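DNA topoisomerase 2-associated protein PAT1 (Saccharomyces cerevisiae, PDB 4OJJ) activates mRNA decapping and represses translation, its largely helical alpha-solenoid-like C-terminal region probably serving as a docking platform for other mRNA-decay factors. Local coordinates at residues Leu7-Thr12 with Ile52-Phe57; Leu90-Leu95 with Lys110-Phe115; Leu139-Ile144 with Tyr194-Thr199. All coordinates share one frame; numbering follows the deposited sequence.

Contact 1: Leu7-Thr12 with Ile52-Phe57; sequences LELIET and ISMLSF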
loop_
_atom_site.group_PDB
_atom_site.type_symbol
_atom_site.label_atom_id
_atom_site.label_comp_id
_atom_site.label_asym_id
_atom_site.label_seq_id
_atom_site.Cartn_x
_atom_site.Cartn_y
_atom_site.Cartn_z
ATOM N N LEU A 7 20.062 -5.271 -18.072
ATOM C CA LEU A 7 19.292 -5.693 -19.247
ATOM C C LEU A 7 19.642 -7.132 -19.694
ATOM O O LEU A 7 18.768 -7.893 -20.133
ATOM C CB LEU A 7 19.492 -4.718 -20.406
ATOM C CG LEU A 7 18.861 -3.312 -20.360
ATOM C CD1 LEU A 7 17.356 -3.358 -20.091
ATOM C CD2 LEU A 7 19.557 -2.393 -19.360
ATOM N N GLU A 8 20.914 -7.506 -19.584
ATOM C CA GLU A 8 21.304 -8.872 -19.897
ATOM C C GLU A 8 20.630 -9.820 -18.917
ATOM O O GLU A 8 20.079 -10.834 -19.326
ATOM C CB GLU A 8 22.830 -9.059 -19.857
ATOM C CG GLU A 8 23.293 -10.485 -20.165
ATOM C CD GLU A 8 24.801 -10.587 -20.405
ATOM O OE1 GLU A 8 25.296 -9.928 -21.333
ATOM O OE2 GLU A 8 25.492 -11.325 -19.672
ATOM N N LEU A 9 20.655 -9.463 -17.633
ATOM C CA LEU A 9 20.021 -10.261 -16.591
ATOM C C LEU A 9 18.537 -10.421 -16.900
ATOM O O LEU A 9 17.998 -11.524 -16.781
ATOM C CB LEU A 9 20.260 -9.638 -15.205
ATOM C CG LEU A 9 19.504 -10.112 -13.945
ATOM C CD1 LEU A 9 20.404 -10.093 -12.709
ATOM C CD2 LEU A 9 18.232 -9.302 -13.682
ATOM N N ILE A 10 17.894 -9.333 -17.331
ATOM C CA ILE A 10 16.470 -9.380 -17.653
ATOM C C ILE A 10 16.175 -10.319 -18.830
ATOM O O ILE A 10 15.173 -11.041 -18.825
ATOM C CB ILE A 10 15.878 -7.983 -17.904
ATOM C CG1 ILE A 10 15.826 -7.186 -16.602
ATOM C CG2 ILE A 10 14.474 -8.101 -18.435
ATOM C CD1 ILE A 10 15.495 -5.684 -16.793
ATOM N N GLU A 11 17.054 -10.322 -19.828
ATOM C CA GLU A 11 16.919 -11.257 -20.939
ATOM C C GLU A 11 17.156 -12.717 -20.548
ATOM O O GLU A 11 16.436 -13.605 -21.014
ATOM C CB GLU A 11 17.806 -10.858 -22.117
ATOM C CG GLU A 11 17.165 -9.815 -23.008
ATOM C CD GLU A 11 15.700 -10.125 -23.285
ATOM O OE1 GLU A 11 14.823 -9.489 -22.644
ATOM O OE2 GLU A 11 15.432 -11.017 -24.129
ATOM N N THR A 12 18.139 -12.987 -19.690
ATOM C CA THR A 12 18.330 -14.380 -19.316
ATOM C C THR A 12 17.196 -14.858 -18.406
ATOM O O THR A 12 16.735 -15.986 -18.558
ATOM C CB THR A 12 19.764 -14.770 -18.794
ATOM O OG1 THR A 12 19.667 -15.455 -17.538
ATOM C CG2 THR A 12 20.669 -13.595 -18.649
ATOM N N ILE A 52 17.365 -6.249 -6.943
ATOM C CA ILE A 52 16.859 -4.942 -6.544
ATOM C C ILE A 52 16.987 -3.955 -7.713
ATOM O O ILE A 52 16.039 -3.252 -8.017
ATOM C CB ILE A 52 17.568 -4.387 -5.300
ATOM C CG1 ILE A 52 17.287 -5.261 -4.070
ATOM C CG2 ILE A 52 17.115 -2.978 -5.032
ATOM C CD1 ILE A 52 15.840 -5.324 -3.665
ATOM N N SER A 53 18.133 -3.944 -8.398
ATOM C CA SER A 53 18.315 -3.101 -9.590
ATOM C C SER A 53 17.322 -3.413 -10.720
ATOM O O SER A 53 16.893 -2.518 -11.462
ATOM C CB SER A 53 19.737 -3.228 -10.134
ATOM O OG SER A 53 20.694 -2.831 -9.176
ATOM N N MET A 54 16.967 -4.692 -10.838
ATOM C CA MET A 54 16.021 -5.141 -11.842
ATOM C C MET A 54 14.637 -4.526 -11.636
ATOM O O MET A 54 13.868 -4.390 -12.582
ATOM C CB MET A 54 15.918 -6.664 -11.826
ATOM C CG MET A 54 15.177 -7.231 -13.032
ATOM S SD MET A 54 14.745 -8.972 -12.846
ATOM C CE MET A 54 13.494 -8.894 -11.558
ATOM N N LEU A 55 14.318 -4.172 -10.393
ATOM C CA LEU A 55 13.011 -3.593 -10.070
ATOM C C LEU A 55 12.899 -2.155 -10.549
ATOM O O LEU A 55 11.831 -1.567 -10.491
ATOM C CB LEU A 55 12.738 -3.634 -8.566
ATOM C CG LEU A 55 12.673 -4.995 -7.859
ATOM C CD1 LEU A 55 12.054 -4.826 -6.461
ATOM C CD2 LEU A 55 11.906 -5.981 -8.696
ATOM N N SER A 56 14.008 -1.587 -11.010
ATOM C CA SER A 56 14.007 -0.216 -11.505
ATOM C C SER A 56 13.628 -0.137 -12.981
ATOM O O SER A 56 13.488 0.945 -13.534
ATOM C CB SER A 56 15.365 0.449 -11.271
ATOM O OG SER A 56 15.654 0.526 -9.885
ATOM N N PHE A 57 13.453 -1.291 -13.611
ATOM C CA PHE A 57 13.148 -1.326 -15.029
ATOM C C PHE A 57 11.723 -1.790 -15.255
ATOM O O PHE A 57 11.299 -2.774 -14.680
ATOM C CB PHE A 57 14.132 -2.255 -15.738
ATOM C CG PHE A 57 15.536 -1.726 -15.764
ATOM C CD1 PHE A 57 16.041 -1.120 -16.908
ATOM C CD2 PHE A 57 16.347 -1.808 -14.642
ATOM C CE1 PHE A 57 17.326 -0.628 -16.940
ATOM C CE2 PHE A 57 17.642 -1.304 -14.664
ATOM C CZ PHE A 57 18.130 -0.714 -15.818
#
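Phe57, Met54 and Ile10 carry this apolar contact, in which the N-terminal helix 5-25 of a helical-repeat-like fold packs against the end of the short helix 50-54 and the type I turn, Met54 to Phe57, that leads into helix 58-68. No hydrogen bond crosses it, and apolar side chains of differing shape suit a seam where a helix flank must fit a turn. Ile10 works with its longer branch: CG1 lies 3.6 Å from CG of Met54, while CD1 reaches on to CB of Phe57 at 3.8 Å, so one isoleucine bridges both ends of the turn. Met54 holds CG anti to its own N (chi1 -168°), sending the chain toward helix 5-25 before it bends at the thioether. CD2 of Leu9 sits 3.6 Å from SD of Met54, the two chains crossing at about a right angle; a polarisable thioether adapts to such a neighbour. Met54 also touches Leu39 and Leu9 touches His40, so the end of helix 33-39 and the residue after it lie against this side. Phe57 occupies the N-cap position of helix 58-68, and its ring spreads toward the more exposed end of the seam, where Ile6 adds to the packing. There the Leu7 and Phe57 side chains cross at about a right angle, CD2 of Leu7 coming obliquely to the ring, 3.7 Å from CE1 of Phe57.

Contact 2: Leu90-Leu95 with Lys110-Phe115; sequences LQIIIL and KKVDLF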
loop_
_atom_site.group_PDB
_atom_site.type_symbol
_atom_site.label_atom_id
_atom_site.label_comp_id
_atom_site.label_asym_id
_atom_site.label_seq_id
_atom_site.Cartn_x
_atom_site.Cartn_y
_atom_site.Cartn_z
ATOM N N LEU A 90 15.201 1.934 -1.942
ATOM C CA LEU A 90 14.635 1.361 -3.144
ATOM C C LEU A 90 14.146 2.511 -4.005
ATOM O O LEU A 90 13.421 3.378 -3.527
ATOM C CB LEU A 90 13.483 0.432 -2.797
ATOM C CG LEU A 90 12.878 -0.330 -3.972
ATOM C CD1 LEU A 90 13.928 -1.195 -4.643
ATOM C CD2 LEU A 90 11.727 -1.178 -3.510
ATOM N N GLN A 91 14.547 2.522 -5.272
ATOM C CA GLN A 91 14.221 3.643 -6.144
ATOM C C GLN A 91 12.736 4.037 -6.106
ATOM O O GLN A 91 12.406 5.210 -5.912
ATOM C CB GLN A 91 14.654 3.387 -7.601
ATOM C CG GLN A 91 14.428 4.616 -8.474
ATOM C CD GLN A 91 14.513 4.335 -9.972
ATOM O OE1 GLN A 91 13.966 3.351 -10.472
ATOM N NE2 GLN A 91 15.187 5.218 -10.693
ATOM N N ILE A 92 11.850 3.060 -6.283
ATOM C CA ILE A 92 10.427 3.362 -6.433
ATOM C C ILE A 92 9.837 3.985 -5.168
ATOM O O ILE A 92 8.817 4.681 -5.220
ATOM C CB ILE A 92 9.613 2.119 -6.825
ATOM C CG1 ILE A 92 8.327 2.539 -7.532
ATOM C CG2 ILE A 92 9.291 1.270 -5.602
ATOM C CD1 ILE A 92 8.546 2.922 -8.970
ATOM N N ILE A 93 10.489 3.737 -4.036
ATOM C CA ILE A 93 10.138 4.399 -2.782
ATOM C C ILE A 93 10.553 5.878 -2.806
ATOM O O ILE A 93 9.758 6.776 -2.499
ATOM C CB ILE A 93 10.815 3.712 -1.596
ATOM C CG1 ILE A 93 10.336 2.259 -1.497
ATOM C CG2 ILE A 93 10.569 4.495 -0.300
ATOM C CD1 ILE A 93 8.948 2.095 -0.948
ATOM N N ILE A 94 11.814 6.119 -3.150
ATOM C CA ILE A 94 12.311 7.469 -3.344
ATOM C C ILE A 94 11.458 8.204 -4.383
ATOM O O ILE A 94 11.056 9.343 -4.184
ATOM C CB ILE A 94 13.782 7.445 -3.763
ATOM C CG1 ILE A 94 14.630 6.962 -2.598
ATOM C CG2 ILE A 94 14.264 8.830 -4.243
ATOM C CD1 ILE A 94 15.917 6.319 -3.083
ATOM N N LEU A 95 11.139 7.535 -5.481
ATOM C CA LEU A 95 10.318 8.174 -6.500
ATOM C C LEU A 95 8.915 8.551 -6.003
ATOM O O LEU A 95 8.372 9.548 -6.441
ATOM C CB LEU A 95 10.252 7.313 -7.771
ATOM C CG LEU A 95 11.500 7.393 -8.660
ATOM C CD1 LEU A 95 11.389 6.470 -9.873
ATOM C CD2 LEU A 95 11.719 8.825 -9.101
ATOM N N LYS A 110 4.066 7.118 -13.677
ATOM C CA LYS A 110 3.531 5.948 -14.349
ATOM C C LYS A 110 4.310 4.741 -13.917
ATOM O O LYS A 110 3.779 3.630 -13.861
ATOM C CB LYS A 110 3.594 6.120 -15.862
ATOM C CG LYS A 110 2.579 7.118 -16.357
ATOM C CD LYS A 110 2.445 7.031 -17.846
ATOM C CE LYS A 110 1.519 8.111 -18.383
ATOM N NZ LYS A 110 1.515 8.057 -19.878
ATOM N N LYS A 111 5.577 4.982 -13.613
ATOM C CA LYS A 111 6.439 3.980 -13.038
ATOM C C LYS A 111 5.937 3.566 -11.648
ATOM O O LYS A 111 5.908 2.380 -11.335
ATOM C CB LYS A 111 7.858 4.528 -12.918
ATOM C CG LYS A 111 8.916 3.654 -13.547
ATOM C CD LYS A 111 10.227 3.828 -12.816
ATOM C CE LYS A 111 11.367 3.178 -13.565
ATOM N NZ LYS A 111 12.585 3.194 -12.698
ATOM N N VAL A 112 5.571 4.553 -10.819
ATOM C CA VAL A 112 5.089 4.293 -9.454
ATOM C C VAL A 112 3.831 3.435 -9.539
ATOM O O VAL A 112 3.747 2.369 -8.928
ATOM C CB VAL A 112 4.844 5.594 -8.656
ATOM C CG1 VAL A 112 4.064 5.310 -7.344
ATOM C CG2 VAL A 112 6.168 6.290 -8.365
ATOM N N ASP A 113 2.898 3.876 -10.367
ATOM C CA ASP A 113 1.690 3.124 -10.671
ATOM C C ASP A 113 1.923 1.702 -11.174
ATOM O O ASP A 113 1.168 0.785 -10.841
ATOM C CB ASP A 113 0.903 3.852 -11.732
ATOM C CG ASP A 113 -0.522 4.050 -11.344
ATOM O OD1 ASP A 113 -1.295 3.068 -11.448
ATOM O OD2 ASP A 113 -0.865 5.192 -10.940
ATOM N N LEU A 114 2.931 1.531 -12.022
ATOM C CA LEU A 114 3.205 0.219 -12.600
ATOM C C LEU A 114 3.652 -0.729 -11.490
ATOM O O LEU A 114 3.117 -1.812 -11.333
ATOM C CB LEU A 114 4.258 0.319 -13.712
ATOM C CG LEU A 114 4.601 -1.045 -14.313
ATOM C CD1 LEU A 114 3.420 -1.538 -15.127
ATOM C CD2 LEU A 114 5.877 -0.992 -15.157
ATOM N N PHE A 115 4.604 -0.275 -10.695
ATOM C CA PHE A 115 5.046 -1.001 -9.521
ATOM C C PHE A 115 3.859 -1.318 -8.574
ATOM O O PHE A 115 3.694 -2.461 -8.137
ATOM C CB PHE A 115 6.105 -0.159 -8.817
ATOM C CG PHE A 115 6.948 -0.921 -7.847
ATOM C CD1 PHE A 115 8.290 -1.138 -8.100
ATOM C CD2 PHE A 115 6.408 -1.398 -6.666
ATOM C CE1 PHE A 115 9.070 -1.839 -7.201
ATOM C CE2 PHE A 115 7.185 -2.099 -5.770
ATOM C CZ PHE A 115 8.514 -2.318 -6.034
#
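Ile92 lies against the ring of Phe115 and forms the tight centre of this contact between helix 91-95 and helix 110-115. Its CG2 stands over the middle of one ring face, 3.5 Å from the centroid of Phe115 and 13° off the ring normal, a close CH-pi contact. Ile92 has CG1 anti to its backbone N (chi1 -156°), which brings CG2 between N and the carbonyl carbon; the methyl can then cover the ring while the longer branch runs on toward the other backbone. There CD1 of Ile92 comes 3.6 Å from O of Lys111 and 3.8 Å from CA of Val112. A beta-branched residue fits here because its two arms serve two surfaces at once. Ile157 of helix 156-177 and Ile61 of helix 58-68 also touch Phe115, enclosing this greasy end.

Packing is sparser at the partly exposed flank. CD1 of Leu95 meets the aliphatic part of Lys111, 4.1 Å from its CD. The extended lysine carries its ammonium past this leucine, placing NZ of Lys111 2.6 Å from OE1 of Gln91; the hydrogen bond of NZ is to O of Ser56. The axes approach to 9.8 Å at 127° between their N-to-C directions, a steeply crossed pair, between perpendicular and antiparallel, consistent with the largely helical fold of this family, which belongs to the TPR clan.

Contact 3: Leu139-Ile144 with Tyr194-Thr199; sequences LLLQLI and YDKLFT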
loop_
_atom_site.group_PDB
_atom_site.type_symbol
_atom_site.label_atom_id
_atom_site.label_comp_id
_atom_site.label_asym_id
_atom_site.label_seq_id
_atom_site.Cartn_x
_atom_site.Cartn_y
_atom_site.Cartn_z
ATOM N N LEU A 139 8.490 -10.225 8.617
ATOM C CA LEU A 139 8.519 -9.176 7.593
ATOM C C LEU A 139 8.366 -7.786 8.228
ATOM O O LEU A 139 9.113 -6.862 7.913
ATOM C CB LEU A 139 7.450 -9.425 6.525
ATOM C CG LEU A 139 7.734 -10.655 5.662
ATOM C CD1 LEU A 139 6.497 -11.110 4.896
ATOM C CD2 LEU A 139 8.893 -10.350 4.731
ATOM N N LEU A 140 7.418 -7.665 9.150
ATOM C CA LEU A 140 7.188 -6.413 9.870
ATOM C C LEU A 140 8.388 -5.980 10.709
ATOM O O LEU A 140 8.787 -4.830 10.662
ATOM C CB LEU A 140 5.973 -6.540 10.769
ATOM C CG LEU A 140 4.866 -5.523 10.591
ATOM C CD1 LEU A 140 3.606 -6.132 11.150
ATOM C CD2 LEU A 140 5.211 -4.235 11.325
ATOM N N LEU A 141 8.958 -6.894 11.484
ATOM C CA LEU A 141 10.133 -6.567 12.291
ATOM C C LEU A 141 11.248 -6.097 11.384
ATOM O O LEU A 141 11.929 -5.111 11.656
ATOM C CB LEU A 141 10.617 -7.792 13.085
ATOM C CG LEU A 141 10.597 -7.709 14.617
ATOM C CD1 LEU A 141 11.250 -8.917 15.212
ATOM C CD2 LEU A 141 11.282 -6.449 15.119
ATOM N N GLN A 142 11.418 -6.823 10.296
ATOM C CA GLN A 142 12.474 -6.550 9.356
ATOM C C GLN A 142 12.341 -5.164 8.757
ATOM O O GLN A 142 13.315 -4.410 8.706
ATOM C CB GLN A 142 12.413 -7.585 8.250
ATOM C CG GLN A 142 13.723 -7.906 7.660
ATOM C CD GLN A 142 13.542 -8.627 6.369
ATOM O OE1 GLN A 142 12.601 -9.406 6.217
ATOM N NE2 GLN A 142 14.412 -8.354 5.413
ATOM N N LEU A 143 11.139 -4.830 8.289
ATOM C CA LEU A 143 10.896 -3.479 7.791
ATOM C C LEU A 143 11.259 -2.476 8.875
ATOM O O LEU A 143 12.045 -1.560 8.645
ATOM C CB LEU A 143 9.438 -3.302 7.330
ATOM C CG LEU A 143 9.043 -1.941 6.734
ATOM C CD1 LEU A 143 7.920 -2.105 5.737
ATOM C CD2 LEU A 143 8.616 -0.978 7.821
ATOM N N ILE A 144 10.676 -2.669 10.054
ATOM C CA ILE A 144 10.894 -1.818 11.228
ATOM C C ILE A 144 12.366 -1.625 11.585
ATOM O O ILE A 144 12.815 -0.508 11.818
ATOM C CB ILE A 144 10.140 -2.400 12.466
ATOM C CG1 ILE A 144 8.636 -2.217 12.306
ATOM C CG2 ILE A 144 10.597 -1.760 13.777
ATOM C CD1 ILE A 144 7.845 -2.793 13.460
ATOM N N TYR A 194 3.848 -4.242 17.179
ATOM C CA TYR A 194 2.933 -3.151 16.924
ATOM C C TYR A 194 3.392 -1.896 17.644
ATOM O O TYR A 194 3.366 -0.788 17.083
ATOM C CB TYR A 194 1.521 -3.485 17.371
ATOM C CG TYR A 194 0.606 -2.321 17.195
ATOM C CD1 TYR A 194 -0.053 -2.118 15.997
ATOM C CD2 TYR A 194 0.412 -1.398 18.221
ATOM C CE1 TYR A 194 -0.896 -1.023 15.819
ATOM C CE2 TYR A 194 -0.415 -0.296 18.058
ATOM C CZ TYR A 194 -1.070 -0.108 16.846
ATOM O OH TYR A 194 -1.915 0.978 16.679
ATOM N N ASP A 195 3.806 -2.065 18.894
ATOM C CA ASP A 195 4.187 -0.913 19.685
ATOM C C ASP A 195 5.528 -0.342 19.219
ATOM O O ASP A 195 5.792 0.850 19.377
ATOM C CB ASP A 195 4.186 -1.226 21.179
ATOM C CG ASP A 195 4.169 0.036 22.024
ATOM O OD1 ASP A 195 3.068 0.599 22.267
ATOM O OD2 ASP A 195 5.267 0.489 22.415
ATOM N N LYS A 196 6.365 -1.183 18.633
ATOM C CA LYS A 196 7.585 -0.682 18.008
ATOM C C LYS A 196 7.251 0.153 16.750
ATOM O O LYS A 196 7.784 1.264 16.569
ATOM C CB LYS A 196 8.560 -1.823 17.689
ATOM C CG LYS A 196 9.093 -2.557 18.937
ATOM C CD LYS A 196 10.171 -3.604 18.594
ATOM C CE LYS A 196 11.426 -2.944 18.012
ATOM N NZ LYS A 196 12.493 -3.920 17.600
ATOM N N LEU A 197 6.349 -0.362 15.909
ATOM C CA LEU A 197 5.883 0.395 14.743
ATOM C C LEU A 197 5.233 1.708 15.165
ATOM O O LEU A 197 5.593 2.766 14.671
ATOM C CB LEU A 197 4.898 -0.412 13.897
ATOM C CG LEU A 197 4.253 0.340 12.730
ATOM C CD1 LEU A 197 5.252 0.571 11.609
ATOM C CD2 LEU A 197 3.042 -0.398 12.213
ATOM N N PHE A 198 4.285 1.625 16.091
ATOM C CA PHE A 198 3.605 2.804 16.580
ATOM C C PHE A 198 4.588 3.876 17.049
ATOM O O PHE A 198 4.487 5.041 16.656
ATOM C CB PHE A 198 2.618 2.461 17.696
ATOM C CG PHE A 198 1.746 3.610 18.077
ATOM C CD1 PHE A 198 0.533 3.810 17.446
ATOM C CD2 PHE A 198 2.159 4.524 19.035
ATOM C CE1 PHE A 198 -0.254 4.887 17.771
ATOM C CE2 PHE A 198 1.370 5.597 19.366
ATOM C CZ PHE A 198 0.164 5.781 18.736
ATOM N N THR A 199 5.561 3.495 17.859
ATOM C CA THR A 199 6.429 4.516 18.423
ATOM C C THR A 199 7.383 5.118 17.376
ATOM O O THR A 199 7.849 6.249 17.541
ATOM C CB THR A 199 7.145 4.064 19.744
ATOM O OG1 THR A 199 8.127 3.076 19.470
ATOM C CG2 THR A 199 6.146 3.503 20.751
#
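Ile144 reaches across to Leu197 and joins helix 133-146 to helix 184-201, and its side chain can be followed outward atom by atom. CB points toward the opposite helix. From it CG1 leaves anti to the carbonyl carbon (chi1 -71°), and the chain then runs on fully extended, with chi2 at 179°. CB, CG1 and the shorter branch CG2 make no close approach to the other segment; they act as the stem that carries the terminal methyl across. CD1 does the touching: it lies 3.8 Å from N of Leu197 and equally 3.8 Å from CB of Leu197, resting against the backbone at the base of that side chain. A longer approach of 4.4 Å links CD1 of Ile144 to CB of Lys196. An isoleucine serves well here, since its delta methyl is small enough to rest against the backbone at the base of Leu197.

Leu197 crosses Ile144 at about a right angle and turns its own branches toward the buried side, where its CD2 lies 4.5 Å from CD2 of Leu140. Ile166 of helix 156-177 touches both leucines there, and Ile193 adds contacts to Leu140, Leu141 and Ile144. On the solvent side Lys196 bends at chi3, bringing NZ to 3.7 Å from CD2 of Leu141. Lysine suits this margin, because its methylene chain can lie along apolar neighbours while its charged end remains near water. The short segments run 10.3 Å apart at 31°, roughly parallel, with helix 156-177 (after the short helix 149-153) packing on both, consistent with the helical-repeat architecture of the TPR clan.

From the N terminus, contact 1 closes first, returning the chain after helix 33-39 to fasten helix 5-25 to the turn after helix 50-54. Contact 2 opens only after helices 58-68 and 73-85 and closes a short loop of 14 residues, joining helix 91-96 to helix 106-130. Contact 3 then spans 49 residues, including helix 156-177, and ties helix 133-146 to helix 184-201. The three loops follow in series; none nests in or crosses another. Contacts 1 and 2 touch directly, through a probable hydrogen bond between Ser56 O and Lys111 NZ and through Ile52 packing on Leu90, whereas contact 3 stands about 23 Å from contact 2, centre to centre, further along the chain.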